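Local coordinates for protein 3-phosphoshikimate 1-carboxyvinyltransferase (Streptomyces sviceus, PDB 7M0O) that probably catalyses transfer of the enolpyruvyl group of phosphoenolpyruvate to the 5-hydroxyl of shikimate-3-phosphate, the sixth step of chorismate biosynthesis, at residues I293-P298 and D365-M370; N318-V321 and L327-C330. All blocks are in the same frame, centred on the assembly; numbering follows the deposited sequence.

Contact 1. Residues I293-P298 and D365-M370; sequences ISDTMP and DHRIVM. With PO4 (phosphate ion), chain B.
The predicted active site of this EPSP synthase brings Asp295 and Arg367 together, with a phosphate ion, probably from the crystallisation liquor, lodged beside both. The arginine chain runs past the aspartate backbone, Arg367 CD lying 3.3 Å from Asp295 O, while Asp295 CB stands obliquely to the guanidinium. Because CG lies anti to the carbonyl carbon and the chain bends at chi2 (-135°), the guanidinium is turned with its edge to the phosphate: Arg367 NE donates to PO4 O2 at 2.8 Å and NH2 to PO4 O3 at 3.0 Å, the NE bond being the straighter of the two. His366 NE2 adds a third bond, 2.9 Å to the same O3, from the edge of its ring, so O3 is gripped twice. Asp295 OD2 lies 2.8 Å from PO4 O1. Farther from the phosphate, Pro298 CB packs loosely against Arg367 O (4.1 Å) and Ile368 CD1. The capping bond from Arg367 N to Asp365 OD1 fixes the start of helix 366-375, and Tyr228 OH holds Arg367 NH1. A methionine at Arg367 would probably take two donors from the phosphate and the NH1 partner from Tyr228 OH. Arginine and histidine donors at the start of helix 366-375, gathered round an anion beside the predicted proton acceptor, are consistent with the phosphoenolpyruvate site of EPSP synthases.

Contact 2. Residues N318-V321 and L327-C330; sequences NTRV and LEAC
With CG anti to its carbonyl carbon (chi1 -76°) and the chain extended from CG to NE, Arg320 reaches across Leu327 to Glu328, whose own chain bends at chi2 (-66°) to bring its carboxylate up to meet it. Arg320 NH2 donates to Glu328 OE2 at 2.8 Å, a nearly straight bond (172°) that forms a salt bridge. The oxygen uses its anti lone pair and sits in the guanidinium plane, and the two flat groups are close to coplanar. Leu327 covers one face of the same guanidinium off-centre, toward the rim: its CD2 comes within 3.4 Å of Arg320 NH1, and CD1 within 3.9 Å of Arg320 NE. Charge is thus met at the edge and hydrocarbon on a face. Nearer the backbone, Thr319 OG1 lies 3.7 Å from Leu327 CB, but its hydrogen-bond partner is Val316 O. The guanidinium has further company: Asp325 makes a second salt bridge to NH2, while Gly344 O and Pro345 O accept from NH1 and NE, so that all three nitrogens are bonded and the group's rotation should be well fixed. In the fold, the contact closes the loop that leads from strand 311-314 into helix 326-336. Leu327 and Glu328 also touch Thr343 of strand 340-344, while Thr319 and Cys330 meet Met297 of helix 297-303 and Cys330 packs on Ile368 of helix 366-375.

Contact 2 is nested within the chain loop that contact 1 closes, and their centres lie about 9 Å apart. The two meet directly by packing: Met297 CE is 3.7 Å from Thr319 CB, and Pro298 also touches Cys330. At the loop end, Ser294 CB is 3.4 Å from Asn318 OD1. Arg326, just before segment 327-330, connects the two contacts: its side chain binds the phosphate through NH2 and pairs with Asp365, and its backbone is hydrogen-bonded with Thr319. Asn318 and Lys322, both predicted to bind shikimate-3-phosphate, are consistent with the loop of contact 2 bordering the substrate site, the Lys322 side chain lying about 4 Å from that of Asp295.

Contact 1. Residues I293-P298 and D365-M370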
ATOM      1  N   ILE A 293       4.273  -4.537 -12.737  1.00 12.11           N
ATOM      2  CA  ILE A 293       2.900  -4.451 -12.235  1.00 11.43           C
ATOM      3  C   ILE A 293       2.398  -5.850 -11.871  1.00 11.75           C
ATOM      4  O   ILE A 293       1.241  -6.195 -12.123  1.00 12.96           O
ATOM      5  CB  ILE A 293       1.961  -3.761 -13.253  1.00 13.34           C
ATOM      6  CG1 ILE A 293       2.047  -4.386 -14.655  1.00 13.53           C
ATOM      7  CG2 ILE A 293       2.270  -2.261 -13.334  1.00 10.90           C
ATOM      8  CD1 ILE A 293       0.876  -3.972 -15.549  1.00 12.37           C
ATOM      9  N   SER A 294       3.252  -6.662 -11.241  1.00 11.02           N
ATOM     10  CA  SER A 294       2.981  -8.093 -11.170  1.00 10.25           C
ATOM     11  C   SER A 294       1.819  -8.468 -10.243  1.00  9.95           C
ATOM     12  O   SER A 294       1.235  -9.541 -10.428  1.00 11.77           O
ATOM     13  CB  SER A 294       4.246  -8.851 -10.745  1.00 13.63           C
ATOM     14  OG  SER A 294       4.697  -8.439  -9.476  1.00 17.06           O
ATOM     15  N   ASP A 295       1.464  -7.629  -9.260  1.00  9.64           N
ATOM     16  CA  ASP A 295       0.289  -7.932  -8.440  1.00 11.14           C
ATOM     17  C   ASP A 295      -1.003  -7.960  -9.265  1.00 10.31           C
ATOM     18  O   ASP A 295      -2.012  -8.502  -8.786  1.00 12.28           O
ATOM     19  CB  ASP A 295       0.163  -6.922  -7.304  1.00 11.13           C
ATOM     20  CG  ASP A 295       1.184  -7.171  -6.169  1.00 19.26           C
ATOM     21  OD1 ASP A 295       1.808  -8.249  -6.130  1.00 17.49           O
ATOM     22  OD2 ASP A 295       1.366  -6.289  -5.307  1.00 26.84           O
ATOM     23  N   THR A 296      -1.005  -7.366 -10.466  1.00  9.45           N
ATOM     24  CA  THR A 296      -2.162  -7.399 -11.359  1.00  9.61           C
ATOM     25  C   THR A 296      -2.061  -8.469 -12.436  1.00 10.76           C
ATOM     26  O   THR A 296      -2.991  -8.605 -13.250  1.00  8.71           O
ATOM     27  CB  THR A 296      -2.411  -6.026 -12.025  1.00  8.79           C
ATOM     28  OG1 THR A 296      -1.363  -5.689 -12.957  1.00 11.17           O
ATOM     29  CG2 THR A 296      -2.549  -4.944 -10.972  1.00 12.88           C
ATOM     30  N   MET A 297      -0.988  -9.268 -12.440  1.00 11.38           N
ATOM     31  CA  MET A 297      -0.954 -10.418 -13.337  1.00 11.38           C
ATOM     32  C   MET A 297      -2.191 -11.302 -13.200  1.00  9.44           C
ATOM     33  O   MET A 297      -2.755 -11.684 -14.240  1.00  8.86           O
ATOM     34  CB  MET A 297       0.333 -11.232 -13.116  1.00  9.51           C
ATOM     35  CG  MET A 297       0.378 -12.532 -13.944  1.00 11.31           C
ATOM     36  SD  MET A 297      -0.536 -13.933 -13.262  1.00 14.02           S
ATOM     37  CE  MET A 297       0.412 -14.283 -11.770  1.00 18.86           C
ATOM     38  N   PRO A 298      -2.680 -11.639 -11.995  1.00 11.19           N
ATOM     39  CA  PRO A 298      -3.895 -12.470 -11.929  1.00 10.31           C
ATOM     40  C   PRO A 298      -5.113 -11.760 -12.475  1.00  9.81           C
ATOM     41  O   PRO A 298      -5.999 -12.422 -13.028  1.00 12.11           O
ATOM     42  CB  PRO A 298      -4.038 -12.797 -10.430  1.00  7.44           C
ATOM     43  CG  PRO A 298      -2.583 -12.673  -9.891  1.00  8.71           C
ATOM     44  CD  PRO A 298      -2.016 -11.518 -10.681  1.00 10.92           C
ATOM     45  N   ASP A 365      -5.049 -16.758  -1.059  1.00 11.96           N
ATOM     46  CA  ASP A 365      -4.521 -15.571  -1.726  1.00 17.13           C
ATOM     47  C   ASP A 365      -5.657 -14.646  -2.158  1.00 11.76           C
ATOM     48  O   ASP A 365      -6.464 -15.004  -3.031  1.00 13.35           O
ATOM     49  CB  ASP A 365      -3.682 -15.968  -2.941  1.00 14.71           C
ATOM     50  CG  ASP A 365      -2.827 -14.828  -3.456  1.00 16.66           C
ATOM     51  OD1 ASP A 365      -3.328 -13.688  -3.543  1.00 20.36           O
ATOM     52  OD2 ASP A 365      -1.645 -15.079  -3.760  1.00 19.57           O
ATOM     53  N   HIS A 366      -5.688 -13.449  -1.555  1.00 14.38           N
ATOM     54  CA  HIS A 366      -6.719 -12.446  -1.847  1.00 13.00           C
ATOM     55  C   HIS A 366      -6.824 -12.117  -3.336  1.00 13.73           C
ATOM     56  O   HIS A 366      -7.931 -11.918  -3.859  1.00 11.34           O
ATOM     57  CB  HIS A 366      -6.447 -11.172  -1.043  1.00 14.27           C
ATOM     58  CG  HIS A 366      -5.033 -10.676  -1.116  1.00 14.13           C
ATOM     59  ND1 HIS A 366      -3.943 -11.431  -0.721  1.00 18.64           N
ATOM     60  CD2 HIS A 366      -4.535  -9.488  -1.526  1.00 17.64           C
ATOM     61  CE1 HIS A 366      -2.840 -10.725  -0.890  1.00 16.95           C
ATOM     62  NE2 HIS A 366      -3.171  -9.544  -1.380  1.00 13.69           N
ATOM     63  N   ARG A 367      -5.687 -12.051  -4.037  1.00 11.35           N
ATOM     64  CA  ARG A 367      -5.721 -11.690  -5.455  1.00 13.41           C
ATOM     65  C   ARG A 367      -6.264 -12.813  -6.339  1.00 10.54           C
ATOM     66  O   ARG A 367      -6.826 -12.534  -7.394  1.00 12.69           O
ATOM     67  CB  ARG A 367      -4.330 -11.273  -5.924  1.00 11.00           C
ATOM     68  CG  ARG A 367      -3.684 -10.245  -4.986  1.00 12.74           C
ATOM     69  CD  ARG A 367      -3.022  -9.096  -5.730  1.00 13.60           C
ATOM     70  NE  ARG A 367      -2.559  -8.118  -4.747  1.00 17.01           N
ATOM     71  CZ  ARG A 367      -3.262  -7.053  -4.368  1.00 13.43           C
ATOM     72  NH1 ARG A 367      -4.458  -6.812  -4.905  1.00 11.56           N
ATOM     73  NH2 ARG A 367      -2.783  -6.241  -3.445  1.00 12.69           N
ATOM     74  N   ILE A 368      -6.127 -14.081  -5.937  1.00 11.59           N
ATOM     75  CA  ILE A 368      -6.772 -15.150  -6.697  1.00 12.52           C
ATOM     76  C   ILE A 368      -8.293 -15.038  -6.585  1.00 10.71           C
ATOM     77  O   ILE A 368      -9.014 -15.177  -7.578  1.00 12.18           O
ATOM     78  CB  ILE A 368      -6.260 -16.534  -6.244  1.00 12.53           C
ATOM     79  CG1 ILE A 368      -4.747 -16.652  -6.442  1.00 13.87           C
ATOM     80  CG2 ILE A 368      -6.995 -17.665  -6.994  1.00 12.72           C
ATOM     81  CD1 ILE A 368      -4.278 -16.457  -7.897  1.00 13.51           C
ATOM     82  N   VAL A 369      -8.811 -14.763  -5.381  1.00 11.42           N
ATOM     83  CA  VAL A 369     -10.259 -14.632  -5.213  1.00 11.25           C
ATOM     84  C   VAL A 369     -10.779 -13.405  -5.956  1.00 13.78           C
ATOM     85  O   VAL A 369     -11.772 -13.474  -6.690  1.00 10.84           O
ATOM     86  CB  VAL A 369     -10.625 -14.578  -3.716  1.00  9.49           C
ATOM     87  CG1 VAL A 369     -12.121 -14.231  -3.551  1.00 12.96           C
ATOM     88  CG2 VAL A 369     -10.326 -15.915  -3.070  1.00 10.91           C
ATOM     89  N   MET A 370     -10.122 -12.256  -5.775  1.00 11.55           N
ATOM     90  CA  MET A 370     -10.636 -11.043  -6.403  1.00 12.38           C
ATOM     91  C   MET A 370     -10.557 -11.134  -7.922  1.00 10.07           C
ATOM     92  O   MET A 370     -11.459 -10.669  -8.627  1.00  9.68           O
ATOM     93  CB  MET A 370      -9.889  -9.820  -5.868  1.00 11.65           C
ATOM     94  CG  MET A 370     -10.259  -9.522  -4.409  1.00 10.09           C
ATOM     95  SD  MET A 370      -9.637  -7.974  -3.725  1.00 15.64           S
ATOM     96  CE  MET A 370      -7.922  -8.358  -3.487  1.00 17.57           C
TER
HETATM   97  P   PO4 B 501       0.233  -8.315  -2.276  1.00 17.89           P
HETATM   98  O1  PO4 B 501       1.137  -7.179  -2.675  1.00 28.05           O
HETATM   99  O2  PO4 B 501      -0.175  -9.038  -3.535  1.00 17.44           O
HETATM  100  O3  PO4 B 501      -0.965  -7.743  -1.557  1.00 24.73           O
HETATM  101  O4  PO4 B 501       1.022  -9.215  -1.362  1.00 27.02           O

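Contact 2. Residues N318-V321 and L327-C330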
ATOM      1  N   ASN A 318       8.580 -13.151 -10.368  1.00 13.10           N
ATOM      2  CA  ASN A 318       8.285 -12.682  -9.015  1.00 16.99           C
ATOM      3  C   ASN A 318       6.951 -13.210  -8.506  1.00 21.94           C
ATOM      4  O   ASN A 318       6.768 -13.345  -7.292  1.00 24.40           O
ATOM      5  CB  ASN A 318       8.315 -11.142  -8.953  1.00 19.40           C
ATOM      6  CG  ASN A 318       7.643 -10.469 -10.163  1.00 20.21           C
ATOM      7  OD1 ASN A 318       6.826 -11.076 -10.851  1.00 21.75           O
ATOM      8  ND2 ASN A 318       8.004  -9.211 -10.424  1.00 21.78           N
ATOM      9  N   THR A 319       6.011 -13.517  -9.404  1.00 16.68           N
ATOM     10  CA  THR A 319       4.714 -14.001  -8.943  1.00 14.40           C
ATOM     11  C   THR A 319       4.786 -15.405  -8.354  1.00 18.68           C
ATOM     12  O   THR A 319       3.841 -15.820  -7.671  1.00 18.67           O
ATOM     13  CB  THR A 319       3.676 -13.996 -10.074  1.00 10.91           C
ATOM     14  OG1 THR A 319       4.034 -14.940 -11.095  1.00 14.07           O
ATOM     15  CG2 THR A 319       3.577 -12.605 -10.707  1.00 13.44           C
ATOM     16  N   ARG A 320       5.857 -16.155  -8.635  1.00 16.66           N
ATOM     17  CA  ARG A 320       5.958 -17.529  -8.164  1.00 21.45           C
ATOM     18  C   ARG A 320       6.379 -17.606  -6.706  1.00 24.09           C
ATOM     19  O   ARG A 320       6.135 -18.628  -6.057  1.00 26.71           O
ATOM     20  CB  ARG A 320       6.955 -18.323  -9.018  1.00 18.81           C
ATOM     21  CG  ARG A 320       6.432 -18.737 -10.389  1.00 17.07           C
ATOM     22  CD  ARG A 320       7.326 -19.820 -10.990  1.00 18.11           C
ATOM     23  NE  ARG A 320       6.968 -20.209 -12.350  1.00 18.35           N
ATOM     24  CZ  ARG A 320       6.109 -21.173 -12.661  1.00 15.95           C
ATOM     25  NH1 ARG A 320       5.870 -21.464 -13.928  1.00 21.03           N
ATOM     26  NH2 ARG A 320       5.473 -21.839 -11.703  1.00 19.59           N
ATOM     27  N   VAL A 321       6.986 -16.545  -6.180  1.00 21.69           N
ATOM     28  CA  VAL A 321       7.611 -16.574  -4.869  1.00 30.83           C
ATOM     29  C   VAL A 321       6.837 -15.725  -3.863  1.00 29.04           C
ATOM     30  O   VAL A 321       7.386 -15.315  -2.842  1.00 30.23           O
ATOM     31  CB  VAL A 321       9.083 -16.152  -4.963  1.00 28.00           C
ATOM     32  CG1 VAL A 321       9.807 -17.050  -5.951  1.00 29.41           C
ATOM     33  CG2 VAL A 321       9.188 -14.698  -5.418  1.00 25.99           C
ATOM     34  N   LEU A 327       1.452 -17.780 -10.374  1.00 15.66           N
ATOM     35  CA  LEU A 327       1.464 -18.280 -11.740  1.00 15.09           C
ATOM     36  C   LEU A 327       0.808 -19.656 -11.805  1.00 14.53           C
ATOM     37  O   LEU A 327      -0.123 -19.872 -12.586  1.00 15.08           O
ATOM     38  CB  LEU A 327       2.903 -18.306 -12.266  1.00 18.58           C
ATOM     39  CG  LEU A 327       3.137 -18.316 -13.783  1.00 15.64           C
ATOM     40  CD1 LEU A 327       4.530 -17.796 -14.181  1.00 11.94           C
ATOM     41  CD2 LEU A 327       2.928 -19.713 -14.346  1.00 19.22           C
ATOM     42  N   GLU A 328       1.229 -20.578 -10.935  1.00 17.27           N
ATOM     43  CA  GLU A 328       0.623 -21.908 -10.946  1.00 13.89           C
ATOM     44  C   GLU A 328      -0.839 -21.865 -10.522  1.00 14.79           C
ATOM     45  O   GLU A 328      -1.655 -22.635 -11.039  1.00 17.51           O
ATOM     46  CB  GLU A 328       1.396 -22.860 -10.038  1.00 16.22           C
ATOM     47  CG  GLU A 328       2.784 -23.212 -10.518  1.00 22.80           C
ATOM     48  CD  GLU A 328       2.796 -24.030 -11.802  1.00 21.65           C
ATOM     49  OE1 GLU A 328       1.882 -24.851 -12.024  1.00 28.31           O
ATOM     50  OE2 GLU A 328       3.723 -23.836 -12.605  1.00 24.75           O
ATOM     51  N   ALA A 329      -1.181 -21.006  -9.552  1.00 15.33           N
ATOM     52  CA  ALA A 329      -2.560 -20.929  -9.075  1.00 15.86           C
ATOM     53  C   ALA A 329      -3.496 -20.415 -10.161  1.00 14.74           C
ATOM     54  O   ALA A 329      -4.616 -20.913 -10.309  1.00 14.08           O
ATOM     55  CB  ALA A 329      -2.643 -20.037  -7.835  1.00 11.99           C
ATOM     56  N   CYS A 330      -3.047 -19.431 -10.943  1.00 14.37           N
ATOM     57  CA  CYS A 330      -3.840 -18.974 -12.077  1.00 13.90           C
ATOM     58  C   CYS A 330      -4.031 -20.081 -13.107  1.00 14.34           C
ATOM     59  O   CYS A 330      -5.139 -20.286 -13.616  1.00 16.16           O
ATOM     60  CB  CYS A 330      -3.186 -17.740 -12.707  1.00 11.58           C
ATOM     61  SG  CYS A 330      -3.484 -16.225 -11.757  1.00 14.40           S
TER